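Conserved exported protein (Bacteroides fragilis, PDB 3CLW) is of unknown function but probably hydrolyses O-glycosidic bonds, as a likely glycoside hydrolase. Local coordinates at residues F201-L207 against K246-I251; Y208-E212 against Y262-F267; K391-A397 against T467-L473. All coordinates share one frame; numbering follows the deposited sequence.

Interaction 1 (F201-L207 against K246-I251); sequences FATKADL and KTPDDI
P248 packs against A202 and F201, in the lead-in to helix 204-221, where T203 and D206 form a capping box on an outer helix of the TIM barrel expected for this family. The tight part lies around the proline, itself the centre of an inverse gamma turn. Its CG sits 3.1 Å from A202 O, and its CD comes 3.7 Å from F201 CE1, with the phenyl ring and the pyrrolidine at a slant to each other. Deeper in, the CD1 methyls of L207 and I251 lie 4.4 Å apart, and M255 and P230 close in around L207. The box is held by two bonds: T203 N gives an almost straight one to D206 OD2 (175°), and D206 N answers to T203 OG1. D206 OD2 also accepts from I150 N.

The looser side belongs to K246. Its extended chain runs past the F201 ring, CG 4.0 Å from F201 CZ, and carries NZ away to Q147 O; any cation-pi attraction to F201 is weak at best. A water links K204 N and K204 NZ, with a weaker bond to K246 O.

K204 spans the contact. Its CG and CD pass I251 CD1, and bends at chi3 and chi4 then turn the ammonium back to the loop, where K204 NZ donates to D249 O at 2.9 Å from above the carbonyl plane, 37° out of it.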
# COMPACT_ATOMS: atom_id res chain seq x y z
N PHE A 201 -8.67 -15.44 -9.81
CA PHE A 201 -9.68 -15.72 -8.80
C PHE A 201 -9.14 -16.78 -7.85
O PHE A 201 -8.31 -17.59 -8.23
CB PHE A 201 -10.95 -16.26 -9.49
CG PHE A 201 -12.03 -16.70 -8.54
CD1 PHE A 201 -12.82 -15.75 -7.88
CD2 PHE A 201 -12.27 -18.04 -8.31
CE1 PHE A 201 -13.82 -16.15 -7.01
CE2 PHE A 201 -13.28 -18.44 -7.43
CZ PHE A 201 -14.05 -17.49 -6.79
N ALA A 202 -9.58 -16.76 -6.61
CA ALA A 202 -9.29 -17.89 -5.72
C ALA A 202 -10.31 -17.98 -4.60
O ALA A 202 -10.80 -16.95 -4.14
CB ALA A 202 -7.83 -17.82 -5.15
N THR A 203 -10.60 -19.20 -4.16
CA THR A 203 -11.54 -19.42 -3.06
C THR A 203 -10.80 -19.44 -1.71
O THR A 203 -9.56 -19.50 -1.68
CB THR A 203 -12.31 -20.76 -3.21
OG1 THR A 203 -11.42 -21.83 -2.94
CG2 THR A 203 -12.91 -20.93 -4.62
N LYS A 204 -11.55 -19.38 -0.61
CA LYS A 204 -10.92 -19.47 0.70
C LYS A 204 -10.22 -20.82 0.87
O LYS A 204 -9.16 -20.88 1.50
CB LYS A 204 -11.89 -19.20 1.84
CG LYS A 204 -12.41 -17.78 1.85
CD LYS A 204 -13.22 -17.51 3.09
CE LYS A 204 -14.63 -18.14 3.07
NZ LYS A 204 -15.40 -17.68 1.91
N ALA A 205 -10.77 -21.88 0.27
CA ALA A 205 -10.08 -23.17 0.29
C ALA A 205 -8.72 -23.06 -0.40
O ALA A 205 -7.74 -23.61 0.09
CB ALA A 205 -10.94 -24.30 -0.31
N ASP A 206 -8.68 -22.36 -1.52
CA ASP A 206 -7.43 -22.10 -2.24
C ASP A 206 -6.44 -21.32 -1.36
O ASP A 206 -5.29 -21.70 -1.20
CB ASP A 206 -7.72 -21.34 -3.54
CG ASP A 206 -8.63 -22.13 -4.49
OD1 ASP A 206 -8.59 -23.39 -4.50
OD2 ASP A 206 -9.41 -21.49 -5.23
N LEU A 207 -6.94 -20.25 -0.75
CA LEU A 207 -6.14 -19.39 0.08
C LEU A 207 -5.55 -20.15 1.26
O LEU A 207 -4.37 -19.98 1.60
CB LEU A 207 -6.98 -18.20 0.57
CG LEU A 207 -7.36 -17.20 -0.53
CD1 LEU A 207 -8.30 -16.13 0.00
CD2 LEU A 207 -6.12 -16.55 -1.18
N LYS A 246 -18.31 -20.47 -3.49
CA LYS A 246 -16.94 -20.25 -3.96
C LYS A 246 -16.34 -18.88 -3.57
O LYS A 246 -15.13 -18.74 -3.47
CB LYS A 246 -16.81 -20.51 -5.47
CG LYS A 246 -17.51 -19.54 -6.38
CD LYS A 246 -17.21 -19.89 -7.84
CE LYS A 246 -17.72 -18.81 -8.80
NZ LYS A 246 -17.73 -19.23 -10.27
N THR A 247 -17.21 -17.88 -3.33
CA THR A 247 -16.78 -16.51 -3.05
C THR A 247 -15.86 -16.39 -1.84
O THR A 247 -16.24 -16.76 -0.73
CB THR A 247 -18.00 -15.57 -2.91
OG1 THR A 247 -18.77 -15.64 -4.10
CG2 THR A 247 -17.57 -14.14 -2.73
N PRO A 248 -14.62 -15.84 -2.05
CA PRO A 248 -13.73 -15.54 -0.92
C PRO A 248 -14.18 -14.29 -0.18
O PRO A 248 -13.41 -13.33 -0.04
CB PRO A 248 -12.37 -15.35 -1.60
CG PRO A 248 -12.73 -14.77 -2.94
CD PRO A 248 -13.99 -15.49 -3.35
N ASP A 249 -15.43 -14.29 0.28
CA ASP A 249 -15.90 -13.28 1.21
C ASP A 249 -15.77 -13.84 2.62
O ASP A 249 -15.15 -14.90 2.83
CB ASP A 249 -17.35 -12.85 0.90
CG ASP A 249 -18.37 -13.97 1.15
OD1 ASP A 249 -19.59 -13.66 1.10
OD2 ASP A 249 -17.97 -15.14 1.39
N ASP A 250 -16.33 -13.11 3.57
CA ASP A 250 -16.32 -13.52 4.98
C ASP A 250 -14.93 -13.82 5.52
O ASP A 250 -14.75 -14.68 6.40
CB ASP A 250 -17.26 -14.73 5.19
CG ASP A 250 -17.57 -14.98 6.65
OD1 ASP A 250 -17.78 -13.98 7.36
OD2 ASP A 250 -17.57 -16.17 7.08
N ILE A 251 -13.93 -13.10 4.98
CA ILE A 251 -12.52 -13.32 5.32
C ILE A 251 -12.24 -13.24 6.82
O ILE A 251 -11.60 -14.13 7.39
CB ILE A 251 -11.55 -12.35 4.53
CG1 ILE A 251 -11.61 -12.62 3.01
CG2 ILE A 251 -10.13 -12.42 5.09
CD1 ILE A 251 -11.15 -14.02 2.54
O HOH W 1 -14.65 -19.15 -0.61

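Interaction 2 (Y208-E212 against Y262-F267); sequences YRMVE and YSVLKF
Y208 and F267 form the aromatic centre of this contact: an offset edge-to-face pair in which F267 turns its edge toward the tyrosine face, centroids 5.4 Å apart and planes at 67°. F267 is also covered from the helix, since E212 CA lies over one of its faces in a CH-pi contact, 4.1 Å from the centroid, while E212 CB touches F267 CZ.

Aliphatic packing adds to this. V211 CG1, placed anti to the backbone N (chi1 175°), reaches F267 CD2 at 3.7 Å and V264 CB at 4.1 Å. V264 CG1 in turn meets Y208 CD1, and L270 backs both valines.

The polar part is one direct hydrogen bond: K266 NZ donates to Y208 OH at 2.7 Å, the lysine approaching the ring at its edge and crossing the tyrosine at about a right angle. Along the same ring, Y262 O and S263 O lie near the plane, with S263 O 3.3 Å from Y208 CE1, so backbone carbonyls face the electropositive ring hydrogens.

V264 to F267 make a type I beta turn, closed by F267 N to V264 O. It lies on the loop that leads toward strand 270-276, packed against helix 204-221 on the outside of the probable family 30 TIM barrel.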
# COMPACT_ATOMS: atom_id res chain seq x y z
N TYR A 208 -6.39 -20.99 1.88
CA TYR A 208 -5.98 -21.78 3.03
C TYR A 208 -4.84 -22.73 2.65
O TYR A 208 -3.86 -22.86 3.39
CB TYR A 208 -7.19 -22.53 3.64
CG TYR A 208 -6.83 -23.47 4.78
CD1 TYR A 208 -7.01 -23.10 6.09
CD2 TYR A 208 -6.28 -24.73 4.51
CE1 TYR A 208 -6.66 -23.97 7.14
CE2 TYR A 208 -5.92 -25.61 5.54
CZ TYR A 208 -6.11 -25.23 6.84
OH TYR A 208 -5.76 -26.11 7.85
N ARG A 209 -4.95 -23.36 1.49
CA ARG A 209 -3.90 -24.26 1.03
C ARG A 209 -2.60 -23.52 0.77
O ARG A 209 -1.54 -24.02 1.14
CB ARG A 209 -4.29 -25.04 -0.23
CG ARG A 209 -5.20 -26.22 0.00
CD ARG A 209 -5.25 -27.15 -1.22
NE ARG A 209 -4.07 -28.02 -1.36
CZ ARG A 209 -3.80 -28.75 -2.45
NH1 ARG A 209 -4.60 -28.71 -3.52
NH2 ARG A 209 -2.74 -29.53 -2.47
N MET A 210 -2.67 -22.34 0.14
CA MET A 210 -1.48 -21.57 -0.12
C MET A 210 -0.82 -21.20 1.21
O MET A 210 0.38 -21.35 1.37
CB MET A 210 -1.79 -20.35 -1.00
CG MET A 210 -1.79 -20.64 -2.55
SD MET A 210 -0.43 -21.71 -3.15
CE MET A 210 0.97 -20.75 -2.49
N VAL A 211 -1.62 -20.79 2.19
CA VAL A 211 -1.05 -20.50 3.51
C VAL A 211 -0.37 -21.75 4.11
O VAL A 211 0.76 -21.69 4.56
CB VAL A 211 -2.08 -19.90 4.48
CG1 VAL A 211 -1.47 -19.74 5.87
CG2 VAL A 211 -2.55 -18.56 3.96
N GLU A 212 -1.07 -22.87 4.04
CA GLU A 212 -0.58 -24.11 4.59
C GLU A 212 0.75 -24.50 3.93
O GLU A 212 1.73 -24.81 4.62
CB GLU A 212 -1.65 -25.19 4.40
CG GLU A 212 -1.27 -26.61 4.77
CD GLU A 212 -2.50 -27.55 4.70
OE1 GLU A 212 -3.19 -27.64 3.63
OE2 GLU A 212 -2.81 -28.17 5.75
N TYR A 262 -11.99 -21.83 7.63
CA TYR A 262 -10.69 -21.86 7.02
C TYR A 262 -9.73 -21.03 7.84
O TYR A 262 -8.97 -20.23 7.30
CB TYR A 262 -10.78 -21.30 5.61
CG TYR A 262 -11.69 -22.05 4.69
CD1 TYR A 262 -11.26 -23.22 4.08
CD2 TYR A 262 -12.98 -21.59 4.41
CE1 TYR A 262 -12.09 -23.91 3.21
CE2 TYR A 262 -13.82 -22.27 3.53
CZ TYR A 262 -13.35 -23.44 2.95
OH TYR A 262 -14.14 -24.12 2.08
N SER A 263 -9.80 -21.21 9.15
CA SER A 263 -8.95 -20.47 10.08
C SER A 263 -7.49 -20.76 9.79
O SER A 263 -7.09 -21.92 9.70
CB SER A 263 -9.28 -20.79 11.54
OG SER A 263 -8.53 -19.96 12.43
N VAL A 264 -6.70 -19.68 9.63
CA VAL A 264 -5.25 -19.80 9.35
C VAL A 264 -4.40 -19.42 10.56
O VAL A 264 -3.18 -19.49 10.52
CB VAL A 264 -4.85 -18.95 8.10
CG1 VAL A 264 -5.49 -19.53 6.85
CG2 VAL A 264 -5.23 -17.46 8.27
N LEU A 265 -5.07 -19.04 11.64
CA LEU A 265 -4.43 -18.48 12.83
C LEU A 265 -3.36 -19.40 13.42
O LEU A 265 -2.37 -18.93 13.95
CB LEU A 265 -5.48 -18.11 13.90
CG LEU A 265 -6.48 -16.95 13.65
CD1 LEU A 265 -7.39 -16.76 14.87
CD2 LEU A 265 -5.79 -15.60 13.27
N LYS A 266 -3.56 -20.70 13.26
CA LYS A 266 -2.67 -21.74 13.75
C LYS A 266 -1.30 -21.82 13.07
O LYS A 266 -0.36 -22.38 13.62
CB LYS A 266 -3.35 -23.10 13.59
CG LYS A 266 -3.68 -23.48 12.13
CD LYS A 266 -4.67 -24.65 12.08
CE LYS A 266 -4.94 -25.10 10.65
NZ LYS A 266 -5.98 -26.18 10.51
N PHE A 267 -1.21 -21.31 11.84
CA PHE A 267 0.02 -21.42 11.08
C PHE A 267 1.09 -20.50 11.65
O PHE A 267 0.89 -19.30 11.76
CB PHE A 267 -0.23 -21.20 9.61
CG PHE A 267 -1.06 -22.29 8.97
CD1 PHE A 267 -0.53 -23.58 8.79
CD2 PHE A 267 -2.37 -22.06 8.59
CE1 PHE A 267 -1.30 -24.60 8.22
CE2 PHE A 267 -3.13 -23.08 8.00
CZ PHE A 267 -2.59 -24.34 7.81

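Interaction 3 (K391-A397 against T467-L473); sequences KMLWTTA and TTIDKNL
The connection between the antiparallel strands 461-467 and 474-480 folds against helix 391-400, and a lysine and a tryptophan from the helix do most of the gripping. K391 bends at chi2 and then runs out straight, which carries its ammonium into the mouth of the loop. There K391 NZ donates to N472 OD1 at 2.7 Å, to T468 O at 2.8 Å and, weakly, to K471 O. The bond to T468 O arrives nearly in line with the carbonyl, with a C=O...donor angle of 162°; the one to N472 OD1 is tilted 30° from the carbonyl plane. A water accepting from K391 NZ leads on, through a weak bond, to I469 O.

N472 also serves the tryptophan. Its amide lies almost flat on the W394 indole, the planes only 8° apart, and N472 CB stands 3.3 Å from the centroid of the five-membered ring in a CH-pi contact. L393 CD2 covers the opposite face, so the indole is sandwiched, while W394 NE1 is held by T389 OG1. Beside it, L473 CB packs near W394 CE3, and L473 CD2 reaches A397 CB at 3.5 Å. T467 CG2 meets T395 CG2 at 3.8 Å, and T467 OG1 accepts from N398 ND2.

Within the loop, T468 OG1 accepts from D470 N in an ST turn. The carbonyls and asparagine oxygen gathered about K391 NZ are uncharged, so the ammonium is probably stabilised by neutral dipoles, with no salt bridge across the contact, and N472 ties that polar end to the indole face.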
# COMPACT_ATOMS: atom_id res chain seq x y z
N LYS A 391 0.18 15.85 -5.88
CA LYS A 391 -0.09 16.24 -4.50
C LYS A 391 -0.32 15.01 -3.58
O LYS A 391 -0.23 15.12 -2.34
CB LYS A 391 -1.26 17.22 -4.43
CG LYS A 391 -0.95 18.59 -5.08
CD LYS A 391 0.03 19.38 -4.21
CE LYS A 391 0.44 20.69 -4.86
NZ LYS A 391 1.34 21.45 -3.94
N MET A 392 -0.64 13.88 -4.21
CA MET A 392 -0.83 12.61 -3.55
C MET A 392 0.50 12.18 -3.00
O MET A 392 0.55 11.61 -1.92
CB MET A 392 -1.42 11.55 -4.50
CG MET A 392 -2.95 11.70 -4.75
SD MET A 392 -3.71 10.77 -6.09
CE MET A 392 -3.02 11.64 -7.52
N LEU A 393 1.59 12.47 -3.70
CA LEU A 393 2.89 12.11 -3.15
C LEU A 393 3.09 12.88 -1.85
O LEU A 393 3.45 12.31 -0.84
CB LEU A 393 4.04 12.37 -4.14
CG LEU A 393 5.44 11.88 -3.71
CD1 LEU A 393 6.36 11.61 -4.89
CD2 LEU A 393 6.12 12.90 -2.80
N TRP A 394 2.85 14.18 -1.90
CA TRP A 394 3.11 15.05 -0.76
C TRP A 394 2.17 14.82 0.45
O TRP A 394 2.59 14.86 1.61
CB TRP A 394 3.22 16.50 -1.24
CG TRP A 394 4.33 16.59 -2.26
CD1 TRP A 394 4.19 16.83 -3.62
CD2 TRP A 394 5.74 16.34 -2.04
NE1 TRP A 394 5.44 16.80 -4.21
CE2 TRP A 394 6.39 16.47 -3.27
CE3 TRP A 394 6.50 16.01 -0.90
CZ2 TRP A 394 7.78 16.32 -3.41
CZ3 TRP A 394 7.85 15.83 -1.03
CH2 TRP A 394 8.49 15.98 -2.29
N THR A 395 0.91 14.53 0.18
CA THR A 395 -0.02 14.28 1.28
C THR A 395 0.26 12.93 1.94
O THR A 395 0.09 12.79 3.15
CB THR A 395 -1.50 14.36 0.85
OG1 THR A 395 -1.78 13.39 -0.16
CG2 THR A 395 -1.82 15.77 0.33
N THR A 396 0.72 11.95 1.15
CA THR A 396 1.21 10.68 1.73
C THR A 396 2.42 10.96 2.62
O THR A 396 2.49 10.48 3.75
CB THR A 396 1.61 9.64 0.66
OG1 THR A 396 0.48 9.37 -0.18
CG2 THR A 396 2.05 8.33 1.30
N ALA A 397 3.34 11.76 2.10
CA ALA A 397 4.55 12.13 2.83
C ALA A 397 4.29 12.80 4.18
O ALA A 397 5.07 12.61 5.09
CB ALA A 397 5.48 13.02 1.93
N THR A 467 1.24 20.91 3.13
CA THR A 467 0.87 20.62 1.74
C THR A 467 -0.47 21.30 1.38
O THR A 467 -1.49 21.10 2.03
CB THR A 467 0.75 19.09 1.49
OG1 THR A 467 1.98 18.46 1.82
CG2 THR A 467 0.44 18.80 0.01
N THR A 468 -0.43 22.13 0.35
CA THR A 468 -1.61 22.82 -0.12
C THR A 468 -1.61 22.80 -1.64
O THR A 468 -0.76 22.14 -2.27
CB THR A 468 -1.62 24.30 0.32
OG1 THR A 468 -0.53 24.98 -0.31
CG2 THR A 468 -1.50 24.44 1.81
N ILE A 469 -2.56 23.52 -2.23
CA ILE A 469 -2.55 23.77 -3.68
C ILE A 469 -1.22 24.37 -4.16
O ILE A 469 -0.80 24.08 -5.25
CB ILE A 469 -3.80 24.63 -4.15
CG1 ILE A 469 -3.90 24.65 -5.67
CG2 ILE A 469 -3.73 26.04 -3.62
CD1 ILE A 469 -5.13 25.36 -6.22
N ASP A 470 -0.56 25.15 -3.31
CA ASP A 470 0.71 25.82 -3.63
C ASP A 470 1.99 25.15 -3.08
O ASP A 470 3.09 25.47 -3.52
CB ASP A 470 0.68 27.22 -3.01
CG ASP A 470 -0.32 28.15 -3.66
OD1 ASP A 470 -0.48 28.11 -4.91
OD2 ASP A 470 -0.96 28.90 -2.89
N LYS A 471 1.84 24.27 -2.09
CA LYS A 471 2.97 23.79 -1.30
C LYS A 471 3.12 22.26 -1.33
O LYS A 471 2.14 21.53 -1.10
CB LYS A 471 2.82 24.29 0.14
CG LYS A 471 3.03 25.81 0.31
CD LYS A 471 2.38 26.41 1.58
CE LYS A 471 2.78 27.90 1.80
NZ LYS A 471 2.61 28.80 0.55
N ASN A 472 4.33 21.78 -1.62
CA ASN A 472 4.65 20.35 -1.52
C ASN A 472 5.37 20.10 -0.20
O ASN A 472 6.58 20.19 -0.13
CB ASN A 472 5.54 19.89 -2.67
CG ASN A 472 4.88 20.07 -4.07
OD1 ASN A 472 3.65 20.11 -4.22
ND2 ASN A 472 5.72 20.16 -5.09
N LEU A 473 4.62 19.78 0.85
CA LEU A 473 5.22 19.49 2.17
C LEU A 473 6.36 20.45 2.51
O LEU A 473 7.52 20.07 2.66
CB LEU A 473 5.64 18.01 2.29
CG LEU A 473 5.80 17.47 3.72
CD1 LEU A 473 4.52 17.62 4.55
CD2 LEU A 473 6.21 16.02 3.67
O HOH W 2 2.49 23.48 -5.63

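Overall arrangement
Interactions 1 and 2 are neighbours on helix 204-221: the first takes its N-terminal turn, the second the turn that follows, with centres 12 Å apart. Y262 joins them, its ring lying against K204 and A205, with Y262 CE1 3.6 Å from A205 CA. Their segments alternate along the chain, and helix 251-256, which starts at the end of 246-251 and leads toward 262-267, packs on both. Interaction 3 stands apart, on the opposite side of the chain's centre, about 38 Å from interaction 1 and about 40 Å from interaction 2 between centres. It joins helix 391-400 to a loop between two later strands. None of the three can be tied to an assigned catalytic residue.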